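Local coordinates for Fe-regulated protein B (Neisseria meningitidis, PDB 4AIP), which is an outer-membrane, TonB-dependent iron transporter, probably engaged in the uptake of siderophore-bound iron, at residues A641-F644 against L649-G652; A692-L697 against L702-S707; Q76-T81 against G737-F742; K66-I71 against K90-I95; H587-G592 against V632-T637. All blocks are in the same frame, centred on the assembly; numbering follows the deposited sequence.

Interaction 1 of 5, residues A641-F644 against L649-G652; sequences AYRF and LEIG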
# COMPACT_ATOMS: atom_id res chain seq x y z
N ALA B 641 10.09 -36.71 17.45
CA ALA B 641 9.53 -36.62 16.11
C ALA B 641 9.82 -37.89 15.41
O ALA B 641 10.82 -38.54 15.69
CB ALA B 641 10.16 -35.43 15.33
N TYR B 642 8.95 -38.23 14.47
CA TYR B 642 9.17 -39.40 13.66
C TYR B 642 8.88 -39.11 12.19
O TYR B 642 7.83 -38.55 11.86
CB TYR B 642 8.34 -40.61 14.18
CG TYR B 642 8.71 -41.84 13.41
CD1 TYR B 642 9.99 -42.43 13.55
CD2 TYR B 642 7.84 -42.37 12.48
CE1 TYR B 642 10.37 -43.58 12.75
CE2 TYR B 642 8.20 -43.49 11.67
CZ TYR B 642 9.45 -44.09 11.81
OH TYR B 642 9.75 -45.20 11.01
N ARG B 643 9.79 -39.54 11.31
CA ARG B 643 9.61 -39.36 9.87
C ARG B 643 9.29 -40.65 9.10
O ARG B 643 10.14 -41.54 9.00
CB ARG B 643 10.84 -38.66 9.22
CG ARG B 643 10.62 -38.53 7.68
CD ARG B 643 11.14 -37.25 7.07
NE ARG B 643 10.10 -36.34 6.57
CZ ARG B 643 9.97 -35.09 6.99
NH1 ARG B 643 10.76 -34.65 7.94
NH2 ARG B 643 9.03 -34.30 6.50
N PHE B 644 8.09 -40.75 8.52
CA PHE B 644 7.66 -42.00 7.89
C PHE B 644 8.24 -42.07 6.54
O PHE B 644 8.24 -41.07 5.82
CB PHE B 644 6.17 -42.05 7.74
CG PHE B 644 5.45 -42.10 9.02
CD1 PHE B 644 5.24 -40.93 9.74
CD2 PHE B 644 5.00 -43.33 9.53
CE1 PHE B 644 4.59 -40.97 10.94
CE2 PHE B 644 4.32 -43.38 10.74
CZ PHE B 644 4.11 -42.19 11.45
N LEU B 649 6.39 -37.70 5.71
CA LEU B 649 5.61 -37.01 6.70
C LEU B 649 6.28 -37.16 8.08
O LEU B 649 6.61 -38.26 8.53
CB LEU B 649 4.19 -37.60 6.71
CG LEU B 649 3.12 -37.15 7.73
CD1 LEU B 649 2.63 -35.68 7.53
CD2 LEU B 649 1.93 -38.18 7.72
N GLU B 650 6.53 -36.04 8.72
CA GLU B 650 7.05 -36.09 10.04
C GLU B 650 5.93 -35.57 10.91
O GLU B 650 5.32 -34.49 10.57
CB GLU B 650 8.31 -35.20 10.18
CG GLU B 650 9.11 -35.53 11.40
CD GLU B 650 10.45 -34.84 11.47
OE1 GLU B 650 10.48 -33.59 11.62
OE2 GLU B 650 11.47 -35.58 11.45
N ILE B 651 5.66 -36.33 11.98
CA ILE B 651 4.84 -35.83 13.09
C ILE B 651 5.64 -35.85 14.33
O ILE B 651 6.48 -36.74 14.51
CB ILE B 651 3.60 -36.71 13.43
CG1 ILE B 651 4.03 -38.13 13.86
CG2 ILE B 651 2.58 -36.67 12.27
CD1 ILE B 651 3.00 -39.25 13.42
N GLY B 652 5.32 -34.94 15.23
CA GLY B 652 6.05 -34.89 16.46
C GLY B 652 5.52 -33.93 17.47
O GLY B 652 4.52 -33.29 17.26
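The guanidinium of Arg643 overlaps the side chain of Glu650 on the facing strand: CB of Glu650 sits over one face of the group, displaced toward its rim and 3.4 Å from Arg643 NH1. Arg643 reaches there because its chain bends at chi2 and chi3 after leaving with CG anti to the backbone N. The carboxylate adds a long salt bridge, 3.7 Å from Arg643 NH1 to Glu650 OE2, with the two planes 42° apart. The stronger polar partners of Arg643 lie elsewhere, NH2 bonding to Asn693 OD1 and NE to Asn648 OD1.

On the opposite face of the sheet the side chains of Phe644 and Ile651 pack as apolar groups. Ile651 brings CD1 to the edge of the Phe644 ring, 3.4 Å from CE1, and the backbone oxygen of Leu649 meets the same ring near its plane. CD2 of Tyr642 is placed over the centre of the Phe644 ring.

The backbones pair antiparallel. Tyr642 and Ile651 exchange two bonds, Tyr642 N to Ile651 O at 2.9 Å and Ile651 N to Tyr642 O at 3.1 Å.

Together the segments form the turn end of the hairpin of strands 635-644 and 649-662 in the barrel wall. Strand 600-615 flanks it beside 635-644 and strand 681-694 beside 649-662, while Arg643 also touches Glu79 of the plug.

Interaction 2 of 5, residues A692-L697 against L702-S707; sequences ANWKPL and LNVNLS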
# COMPACT_ATOMS: atom_id res chain seq x y z
N ALA B 692 3.21 -31.27 12.16
CA ALA B 692 3.38 -32.21 11.11
C ALA B 692 3.97 -31.46 9.89
O ALA B 692 3.56 -30.33 9.59
CB ALA B 692 2.05 -32.82 10.79
N ASN B 693 4.92 -32.10 9.19
CA ASN B 693 5.39 -31.63 7.90
C ASN B 693 5.14 -32.71 6.82
O ASN B 693 5.67 -33.83 6.89
CB ASN B 693 6.88 -31.28 7.99
CG ASN B 693 7.54 -31.12 6.62
OD1 ASN B 693 8.32 -31.97 6.21
ND2 ASN B 693 7.26 -30.03 5.93
N TRP B 694 4.30 -32.39 5.85
CA TRP B 694 4.27 -33.30 4.69
C TRP B 694 4.71 -32.79 3.38
O TRP B 694 4.57 -31.59 3.07
CB TRP B 694 3.04 -34.23 4.64
CG TRP B 694 1.90 -34.03 3.79
CD1 TRP B 694 0.90 -33.08 3.94
CD2 TRP B 694 1.47 -34.88 2.72
NE1 TRP B 694 -0.10 -33.25 2.94
CE2 TRP B 694 0.25 -34.33 2.18
CE3 TRP B 694 2.05 -35.96 2.09
CZ2 TRP B 694 -0.43 -34.89 1.12
CZ3 TRP B 694 1.38 -36.53 1.00
CH2 TRP B 694 0.14 -35.98 0.53
N LYS B 695 5.34 -33.70 2.66
CA LYS B 695 6.05 -33.40 1.49
C LYS B 695 5.39 -34.28 0.48
O LYS B 695 5.91 -35.37 0.18
CB LYS B 695 7.52 -33.80 1.64
CG LYS B 695 8.42 -32.87 2.47
CD LYS B 695 9.81 -33.46 2.53
CE LYS B 695 10.62 -32.80 3.63
NZ LYS B 695 10.74 -31.33 3.33
N PRO B 696 4.27 -33.82 -0.08
CA PRO B 696 3.43 -34.63 -0.95
C PRO B 696 4.09 -35.06 -2.25
O PRO B 696 3.57 -35.93 -2.94
CB PRO B 696 2.26 -33.69 -1.24
CG PRO B 696 2.33 -32.60 -0.17
CD PRO B 696 3.79 -32.43 -0.01
N LEU B 697 5.23 -34.44 -2.58
CA LEU B 697 5.86 -34.63 -3.85
C LEU B 697 7.15 -35.41 -3.73
O LEU B 697 7.69 -35.81 -4.73
CB LEU B 697 6.08 -33.27 -4.58
CG LEU B 697 4.82 -32.52 -5.11
CD1 LEU B 697 5.31 -31.29 -5.76
CD2 LEU B 697 3.89 -33.26 -6.10
N LEU B 702 7.65 -28.87 -2.18
CA LEU B 702 6.33 -28.61 -1.65
C LEU B 702 6.22 -29.11 -0.23
O LEU B 702 6.41 -30.27 0.02
CB LEU B 702 5.28 -29.25 -2.54
CG LEU B 702 3.82 -29.18 -2.10
CD1 LEU B 702 3.35 -27.72 -1.77
CD2 LEU B 702 2.87 -29.91 -3.09
N ASN B 703 5.90 -28.21 0.67
CA ASN B 703 5.83 -28.49 2.10
C ASN B 703 4.45 -28.03 2.52
O ASN B 703 4.04 -26.90 2.24
CB ASN B 703 6.86 -27.70 2.92
CG ASN B 703 8.30 -28.29 2.88
OD1 ASN B 703 8.53 -29.46 3.25
ND2 ASN B 703 9.27 -27.45 2.49
N VAL B 704 3.74 -28.92 3.18
CA VAL B 704 2.46 -28.58 3.74
C VAL B 704 2.69 -28.81 5.21
O VAL B 704 3.10 -29.89 5.60
CB VAL B 704 1.36 -29.57 3.21
CG1 VAL B 704 0.01 -29.28 3.84
CG2 VAL B 704 1.28 -29.43 1.72
N ASN B 705 2.47 -27.80 6.03
CA ASN B 705 2.81 -27.92 7.43
C ASN B 705 1.63 -27.60 8.27
O ASN B 705 0.93 -26.58 8.03
CB ASN B 705 3.91 -26.91 7.81
CG ASN B 705 5.14 -27.03 6.94
OD1 ASN B 705 5.62 -28.12 6.63
ND2 ASN B 705 5.70 -25.90 6.59
N LEU B 706 1.44 -28.43 9.32
CA LEU B 706 0.35 -28.23 10.22
C LEU B 706 0.86 -28.31 11.61
O LEU B 706 1.59 -29.19 11.94
CB LEU B 706 -0.73 -29.31 10.01
CG LEU B 706 -1.85 -29.30 11.06
CD1 LEU B 706 -2.79 -28.08 10.88
CD2 LEU B 706 -2.63 -30.64 11.06
N SER B 707 0.41 -27.39 12.45
CA SER B 707 0.86 -27.36 13.81
C SER B 707 -0.29 -26.94 14.69
O SER B 707 -1.19 -26.16 14.26
CB SER B 707 1.99 -26.37 13.99
OG SER B 707 1.44 -25.10 14.33
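Backbone bonds join Ala692 to Leu706 and Trp694 to Val704, each pair exchanging two in antiparallel fashion; Trp694 N to Val704 O and Val704 N to Trp694 O both measure 2.8 Å.

Polar side chains gather on the face of Asn693 and Asn705. The amide nitrogen of Asn693 spends both hydrogens here, each acceptor lying in its amide plane: Asn705 OD1 is 2.6 Å from Asn693 ND2, and Asn703 OD1 is 3.0 Å from it, approached from above the Asn703 carbonyl plane. Lys695 takes the in-plane lone pair of Asn703 OD1 with NZ at 2.9 Å, its chain running beside Asn703 and turning at its last torsion.

Apolar contacts form on the Trp694 and Val704 side and continue into the turn. CG of Pro696 covers the centre of one face of the Trp694 ring and touches Val704 CG2 at 3.8 Å, while Leu697 CD1 packs on Leu702 CB. Phe212 of the second subunit packs on Pro696 and Leu702.

Asn705 ND2 donates to Asp78 O, and Lys695 NZ forms a salt bridge with Glu79. Bonded at both ends, with Arg643 on Asn693 OD1, the Asn693 and Asn705 amides probably present a well-ordered polar surface to the plug.

Interaction 3 of 5, residues Q76-T81 against G737-F742; sequences QKDEST and GVNYKF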
# COMPACT_ATOMS: atom_id res chain seq x y z
N GLN B 76 15.08 -26.84 7.35
CA GLN B 76 14.29 -27.06 8.54
C GLN B 76 13.23 -26.05 8.66
O GLN B 76 12.09 -26.42 8.85
CB GLN B 76 15.13 -26.91 9.80
CG GLN B 76 16.01 -28.09 10.15
CD GLN B 76 16.84 -27.77 11.43
OE1 GLN B 76 17.17 -26.60 11.74
NE2 GLN B 76 17.16 -28.82 12.19
N LYS B 77 13.59 -24.77 8.58
CA LYS B 77 12.61 -23.65 8.65
C LYS B 77 11.40 -23.83 7.67
O LYS B 77 10.22 -23.47 8.00
CB LYS B 77 13.36 -22.35 8.34
CG LYS B 77 12.83 -21.14 8.98
CD LYS B 77 13.62 -19.94 8.45
CE LYS B 77 12.96 -19.46 7.09
NZ LYS B 77 14.02 -18.80 6.27
N ASP B 78 11.67 -24.43 6.49
CA ASP B 78 10.56 -24.65 5.56
C ASP B 78 9.59 -25.71 6.05
O ASP B 78 8.48 -25.82 5.49
CB ASP B 78 11.05 -25.08 4.18
CG ASP B 78 11.67 -23.94 3.36
OD1 ASP B 78 11.49 -22.72 3.68
OD2 ASP B 78 12.36 -24.34 2.40
N GLU B 79 10.01 -26.51 7.06
CA GLU B 79 9.12 -27.54 7.61
C GLU B 79 8.38 -27.06 8.85
O GLU B 79 7.61 -27.79 9.48
CB GLU B 79 9.90 -28.79 7.93
CG GLU B 79 10.55 -29.43 6.70
CD GLU B 79 11.54 -30.50 7.05
OE1 GLU B 79 11.77 -30.76 8.26
OE2 GLU B 79 12.11 -31.08 6.10
N SER B 80 8.66 -25.81 9.22
CA SER B 80 8.09 -25.21 10.41
C SER B 80 6.95 -24.30 10.01
O SER B 80 6.87 -23.85 8.87
CB SER B 80 9.14 -24.37 11.10
OG SER B 80 8.48 -23.59 12.12
N THR B 81 6.13 -23.94 10.97
CA THR B 81 4.93 -23.15 10.76
C THR B 81 5.18 -21.79 11.42
O THR B 81 4.34 -20.90 11.33
CB THR B 81 3.86 -23.94 11.49
OG1 THR B 81 2.65 -24.09 10.70
CG2 THR B 81 3.60 -23.48 12.83
N GLY B 737 0.65 -23.91 7.12
CA GLY B 737 1.55 -23.17 6.23
C GLY B 737 1.81 -24.01 4.98
O GLY B 737 1.78 -25.25 5.06
N VAL B 738 2.03 -23.36 3.84
CA VAL B 738 2.39 -24.09 2.60
C VAL B 738 3.50 -23.30 1.93
O VAL B 738 3.33 -22.09 1.79
CB VAL B 738 1.15 -24.28 1.59
CG1 VAL B 738 1.54 -25.12 0.39
CG2 VAL B 738 -0.08 -24.94 2.27
N ASN B 739 4.60 -23.93 1.51
CA ASN B 739 5.54 -23.23 0.60
C ASN B 739 5.68 -24.08 -0.65
O ASN B 739 5.68 -25.32 -0.56
CB ASN B 739 6.95 -22.92 1.17
CG ASN B 739 7.44 -23.93 2.15
OD1 ASN B 739 7.25 -23.77 3.38
ND2 ASN B 739 8.05 -24.97 1.65
N TYR B 740 5.85 -23.44 -1.82
CA TYR B 740 5.92 -24.19 -3.06
C TYR B 740 6.84 -23.52 -4.03
O TYR B 740 6.76 -22.31 -4.22
CB TYR B 740 4.54 -24.37 -3.66
CG TYR B 740 4.55 -25.01 -5.06
CD1 TYR B 740 5.05 -26.29 -5.25
CD2 TYR B 740 4.09 -24.32 -6.17
CE1 TYR B 740 5.10 -26.86 -6.47
CE2 TYR B 740 4.10 -24.91 -7.42
CZ TYR B 740 4.62 -26.19 -7.57
OH TYR B 740 4.63 -26.83 -8.79
N LYS B 741 7.71 -24.33 -4.65
CA LYS B 741 8.85 -23.90 -5.43
C LYS B 741 8.75 -24.53 -6.80
O LYS B 741 8.70 -25.75 -6.92
CB LYS B 741 10.12 -24.47 -4.84
CG LYS B 741 11.20 -23.59 -4.26
CD LYS B 741 12.37 -24.61 -4.05
CE LYS B 741 13.60 -24.11 -3.42
NZ LYS B 741 13.37 -24.05 -2.00
N PHE B 742 8.79 -23.69 -7.83
CA PHE B 742 8.79 -24.14 -9.21
C PHE B 742 9.70 -23.29 -10.11
O PHE B 742 10.58 -23.84 -10.76
CB PHE B 742 7.36 -24.17 -9.75
CG PHE B 742 6.68 -22.82 -9.79
CD1 PHE B 742 6.78 -22.01 -10.93
CD2 PHE B 742 5.91 -22.39 -8.72
CE1 PHE B 742 6.13 -20.75 -10.98
CE2 PHE B 742 5.21 -21.16 -8.77
CZ PHE B 742 5.34 -20.33 -9.90
OXT PHE B 742 9.58 -22.07 -10.28
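This is a small plug-to-barrel contact, in which the turn after helix 74-77 meets the inner side of the last barrel strand, 733-741, mainly through Asp78 and Asn739. Only 150 Å² is buried in all. A type I turn from Lys77 to Ser80, closed by Ser80 N to Lys77 O at 3.1 Å, brings Asp78 up to the wall.

The amide of Asn739 crosses the Asp78 side chain at about a right angle, its plane 43° from that of the carboxylate. Asn739 holds CG between its backbone N and carbonyl carbon, chi1 32°, which swings the amide inward to lie close to Asp78 CB and to the Asp78 carbonyl. Farther along, Thr81 OG1 comes within 4.1 Å of Gly737 N; this hydroxyl is buried by the contact and has no polar partner in the model.

The Asp78 carboxylate has its main partner in Arg188 of the neighbouring strand 185-194, through OD1. Its other oxygen, OD2, lies 4.5 Å from Lys741 NZ, beyond a salt bridge. The backbone of the turn is also bonded from strand 702-709.

The strand belongs to a predicted TonB C-terminal box. With two basic groups near it, the buried carboxylate is probably kept ionised. Because packing on strand 733-741 is slight, the turn probably depends largely on the Arg188 salt bridge and the bond from strand 702-709.

Interaction 4 of 5, residues K66-I71 against K90-I95; sequences KIRTNI and KEEPSI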
# COMPACT_ATOMS: atom_id res chain seq x y z
N LYS B 66 28.58 -23.29 23.82
CA LYS B 66 28.79 -21.87 23.75
C LYS B 66 28.70 -21.23 22.32
O LYS B 66 28.40 -20.05 22.18
CB LYS B 66 30.08 -21.56 24.46
CG LYS B 66 30.70 -20.25 24.16
CD LYS B 66 32.14 -20.30 24.61
CE LYS B 66 32.89 -18.99 24.34
NZ LYS B 66 32.32 -17.85 25.11
N ILE B 67 28.94 -22.03 21.29
CA ILE B 67 28.78 -21.61 19.92
C ILE B 67 27.92 -22.67 19.32
O ILE B 67 28.29 -23.85 19.30
CB ILE B 67 30.16 -21.49 19.17
CG1 ILE B 67 30.95 -20.31 19.73
CG2 ILE B 67 29.97 -21.25 17.70
CD1 ILE B 67 32.44 -20.33 19.35
N ARG B 68 26.75 -22.25 18.87
CA ARG B 68 25.84 -23.15 18.20
C ARG B 68 25.61 -22.58 16.81
O ARG B 68 24.97 -21.52 16.63
CB ARG B 68 24.57 -23.36 19.00
CG ARG B 68 24.27 -24.84 19.26
CD ARG B 68 23.52 -24.93 20.59
NE ARG B 68 22.88 -26.25 20.78
CZ ARG B 68 22.38 -26.68 21.95
NH1 ARG B 68 22.46 -25.92 23.04
NH2 ARG B 68 21.85 -27.91 22.04
N THR B 69 26.23 -23.25 15.85
CA THR B 69 26.21 -22.85 14.47
C THR B 69 25.01 -23.50 13.84
O THR B 69 24.77 -24.67 14.04
CB THR B 69 27.55 -23.24 13.73
OG1 THR B 69 28.65 -22.49 14.29
CG2 THR B 69 27.47 -22.96 12.22
N ASN B 70 24.27 -22.73 13.04
CA ASN B 70 23.19 -23.28 12.21
C ASN B 70 22.16 -24.00 13.02
O ASN B 70 21.84 -25.14 12.75
CB ASN B 70 23.74 -24.24 11.14
CG ASN B 70 24.40 -23.51 9.99
OD1 ASN B 70 24.52 -22.30 9.99
ND2 ASN B 70 24.80 -24.26 8.98
N ILE B 71 21.66 -23.31 14.04
CA ILE B 71 20.58 -23.83 14.88
C ILE B 71 19.35 -24.06 14.03
O ILE B 71 18.67 -25.06 14.17
CB ILE B 71 20.20 -22.81 15.96
CG1 ILE B 71 21.18 -22.85 17.10
CG2 ILE B 71 18.85 -23.09 16.54
CD1 ILE B 71 20.91 -21.74 18.04
N LYS B 90 12.33 -21.84 20.02
CA LYS B 90 11.78 -22.28 21.31
C LYS B 90 12.41 -23.56 21.87
O LYS B 90 12.38 -23.76 23.10
CB LYS B 90 10.26 -22.37 21.28
CG LYS B 90 9.72 -23.48 20.38
CD LYS B 90 8.21 -23.42 20.36
CE LYS B 90 7.60 -22.98 21.71
NZ LYS B 90 6.07 -23.07 21.53
N GLU B 91 13.00 -24.40 21.01
CA GLU B 91 13.75 -25.57 21.52
C GLU B 91 15.09 -25.23 22.15
O GLU B 91 15.82 -26.15 22.58
CB GLU B 91 13.94 -26.67 20.47
CG GLU B 91 13.00 -27.83 20.74
CD GLU B 91 13.37 -29.16 20.10
OE1 GLU B 91 13.27 -29.26 18.84
OE2 GLU B 91 13.67 -30.12 20.89
N GLU B 92 15.43 -23.93 22.24
CA GLU B 92 16.74 -23.48 22.74
C GLU B 92 16.50 -22.92 24.12
O GLU B 92 15.81 -21.87 24.23
CB GLU B 92 17.27 -22.36 21.84
CG GLU B 92 18.71 -22.44 21.56
CD GLU B 92 19.15 -23.55 20.61
OE1 GLU B 92 18.37 -24.07 19.76
OE2 GLU B 92 20.34 -23.87 20.72
N PRO B 93 17.03 -23.62 25.18
CA PRO B 93 16.76 -23.26 26.59
C PRO B 93 17.43 -22.03 27.14
O PRO B 93 16.88 -21.39 28.05
CB PRO B 93 17.21 -24.48 27.37
CG PRO B 93 18.11 -25.21 26.48
CD PRO B 93 17.67 -24.94 25.08
N SER B 94 18.56 -21.64 26.58
CA SER B 94 19.24 -20.43 27.08
C SER B 94 18.64 -19.16 26.46
O SER B 94 18.99 -18.03 26.86
CB SER B 94 20.75 -20.47 26.77
OG SER B 94 20.96 -20.69 25.37
N ILE B 95 17.77 -19.32 25.47
CA ILE B 95 17.12 -18.15 24.83
C ILE B 95 15.70 -17.98 25.27
O ILE B 95 14.95 -18.94 25.25
CB ILE B 95 17.13 -18.27 23.30
CG1 ILE B 95 18.48 -18.80 22.85
CG2 ILE B 95 16.81 -16.88 22.65
CD1 ILE B 95 18.92 -18.39 21.43
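The Glu92 carboxylate lies against the branches of Ile71 in the tighter half of this contact, the two side chains arriving from opposite directions. OE1 of Glu92 lies 3.4 Å from Ile71 CG2, and OE2 lies 3.5 Å from Ile71 CD1. The Glu92 chain, already directed at strand 67-73, is bent at chi2 (73°), and the residue is buried.

The Arg68 half is looser. Its chain, extended from CG to NE, passes Glu92 obliquely, and Glu92 OE2 stands over one face of the guanidinium, 3.5 Å from Arg68 NE. The planes are 79° apart and no N-H points at the oxygen, leaving a salt bridge of charge alone; Glu92 OE2 is as near to the Arg68 CD methylene, at 3.4 Å. Arg68 and Ile71 both keep part of their surface accessible, whereas Glu92 does not.

Within the plug, Val149 of strand 144-151 packs on both Arg68 and Ile71. Arg68 gives its stronger salt bridge to Glu590 of the barrel wall through NH1, and the Glu92 carbonyl accepts from Arg656 NH1, so both sides of the contact also reach the barrel.

The buried carboxylate therefore sits between hydrocarbon and a cation it does not hydrogen-bond. Arg68 would probably still favour its negative charge, even though the guanidinium has its stronger partner in the barrel.

Interaction 5 of 5, residues H587-G592 against V632-T637; sequences HGYELG and VGRTWT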
# COMPACT_ATOMS: atom_id res chain seq x y z
N HIS B 587 26.57 -16.63 35.86
CA HIS B 587 27.15 -18.00 35.78
C HIS B 587 26.05 -18.99 35.63
O HIS B 587 24.96 -18.71 36.01
CB HIS B 587 27.97 -18.38 37.02
CG HIS B 587 27.15 -18.58 38.25
ND1 HIS B 587 26.98 -17.58 39.20
CD2 HIS B 587 26.47 -19.66 38.71
CE1 HIS B 587 26.23 -18.04 40.18
NE2 HIS B 587 25.91 -19.29 39.91
N GLY B 588 26.36 -20.17 35.09
CA GLY B 588 25.36 -21.23 34.99
C GLY B 588 25.80 -22.34 34.06
O GLY B 588 26.98 -22.54 33.85
N TYR B 589 24.84 -23.02 33.49
CA TYR B 589 25.13 -24.18 32.75
C TYR B 589 24.03 -24.35 31.72
O TYR B 589 22.99 -23.69 31.81
CB TYR B 589 25.22 -25.41 33.70
CG TYR B 589 23.96 -25.69 34.48
CD1 TYR B 589 23.61 -24.90 35.59
CD2 TYR B 589 23.09 -26.70 34.08
CE1 TYR B 589 22.45 -25.13 36.34
CE2 TYR B 589 21.88 -26.97 34.84
CZ TYR B 589 21.58 -26.18 35.96
OH TYR B 589 20.43 -26.40 36.70
N GLU B 590 24.34 -25.21 30.74
CA GLU B 590 23.45 -25.77 29.73
C GLU B 590 23.86 -27.25 29.43
O GLU B 590 25.06 -27.57 29.26
CB GLU B 590 23.55 -25.00 28.43
CG GLU B 590 22.59 -25.46 27.31
CD GLU B 590 22.26 -24.31 26.27
OE1 GLU B 590 22.63 -23.11 26.54
OE2 GLU B 590 21.66 -24.63 25.20
N LEU B 591 22.85 -28.13 29.35
CA LEU B 591 23.01 -29.46 28.85
C LEU B 591 22.11 -29.66 27.60
O LEU B 591 21.05 -29.03 27.47
CB LEU B 591 22.65 -30.49 29.94
CG LEU B 591 23.60 -30.54 31.14
CD1 LEU B 591 23.01 -31.33 32.31
CD2 LEU B 591 24.98 -31.13 30.74
N GLY B 592 22.53 -30.52 26.70
CA GLY B 592 21.69 -30.90 25.58
C GLY B 592 22.02 -32.35 25.18
O GLY B 592 23.19 -32.81 25.35
N VAL B 632 15.43 -15.75 34.87
CA VAL B 632 14.51 -16.63 34.16
C VAL B 632 14.53 -17.95 34.89
O VAL B 632 15.58 -18.35 35.38
CB VAL B 632 15.04 -16.85 32.71
CG1 VAL B 632 14.24 -18.00 31.94
CG2 VAL B 632 15.04 -15.51 31.94
N GLY B 633 13.42 -18.66 34.90
CA GLY B 633 13.42 -19.94 35.58
C GLY B 633 14.28 -20.93 34.83
O GLY B 633 14.52 -20.79 33.62
N ARG B 634 14.78 -21.91 35.53
CA ARG B 634 15.46 -22.95 34.83
C ARG B 634 14.56 -23.53 33.73
O ARG B 634 13.37 -23.81 33.96
CB ARG B 634 15.81 -24.04 35.80
CG ARG B 634 16.34 -25.19 35.02
CD ARG B 634 17.53 -25.76 35.66
NE ARG B 634 17.20 -27.06 36.21
CZ ARG B 634 16.66 -27.24 37.41
NH1 ARG B 634 16.37 -26.18 38.16
NH2 ARG B 634 16.39 -28.46 37.85
N THR B 635 15.12 -23.73 32.54
CA THR B 635 14.31 -23.99 31.38
C THR B 635 14.66 -25.30 30.80
O THR B 635 15.81 -25.56 30.46
CB THR B 635 14.51 -22.87 30.36
OG1 THR B 635 13.92 -21.67 30.87
CG2 THR B 635 13.89 -23.18 29.01
N TRP B 636 13.63 -26.12 30.62
CA TRP B 636 13.78 -27.43 30.00
C TRP B 636 13.08 -27.40 28.65
O TRP B 636 11.99 -26.85 28.50
CB TRP B 636 13.06 -28.50 30.86
CG TRP B 636 13.57 -28.61 32.23
CD1 TRP B 636 13.27 -27.79 33.32
CD2 TRP B 636 14.46 -29.59 32.72
NE1 TRP B 636 13.92 -28.22 34.42
CE2 TRP B 636 14.66 -29.33 34.09
CE3 TRP B 636 15.12 -30.66 32.12
CZ2 TRP B 636 15.53 -30.08 34.87
CZ3 TRP B 636 15.97 -31.45 32.93
CH2 TRP B 636 16.16 -31.15 34.27
N THR B 637 13.68 -28.06 27.68
CA THR B 637 12.98 -28.22 26.41
C THR B 637 13.22 -29.61 25.95
O THR B 637 14.25 -30.18 26.25
CB THR B 637 13.48 -27.27 25.28
OG1 THR B 637 14.84 -27.60 24.98
CG2 THR B 637 13.33 -25.84 25.67
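Neither the ring of Tyr589 nor the guanidinium of Arg634 has the other group squarely on a face or at an edge. The two planes are inclined by 43°, and each meets the other residue obliquely, at the phenol oxygen on one side and at CD on the other. This is not a stack. Elsewhere round the two groups, His608 of strand 600-615 touches both side chains, Tyr554 of strand 548-563 touches Tyr589, and Gln659 of strand 649-662 touches Arg634.

The touching itself is confined to a few atoms. Tyr589 OH lies 3.1 Å from Arg634 CD and 3.3 Å from Arg634 NE, where the angle is too poor for a hydrogen bond. The bends of the arginine at chi2 (136°) and chi3 (110°) turn its chain so that the CD-NE portion, and not the terminal nitrogens, is offered to the phenol.

Strands 575-597 and 635-644 are not neighbours in the barrel; strand 600-615 runs between them, and the two long side chains reach across it. The buried surface is accordingly slight, 70 Å². At the start of strand 635-644, Thr635 OG1 donates to Gly633 O at 2.9 Å, a bond that spans Arg634. On the inward side, Glu590 and Thr635 both touch Pro93 of the plug.

With its oxygen against a methylene next to a charged group, the tyrosine probably gains a weak electrostatic attraction to the arginine without a directed bond, so this pair alone does not fix the orientation of either group.

Interactions 1, 2 and 3 cluster at the end of the barrel near the C-terminus: centres of 1 and 2 lie about 10 Å apart, those of 2 and 3 about 7 Å. Strands 635-644, 649-662, 681-694, 702-709 and 733-741 follow in order round the wall, and the sequence span bridged by interaction 3 encloses interactions 1, 2 and 5. Interaction 4, inside the plug, is centred about 11 Å from interaction 5 and about 22 Å from interaction 3. Interactions 4 and 5 touch directly, through a salt bridge and through Glu91 O with Thr637 OG1. These contacts thus join plug and barrel in at least two separate regions.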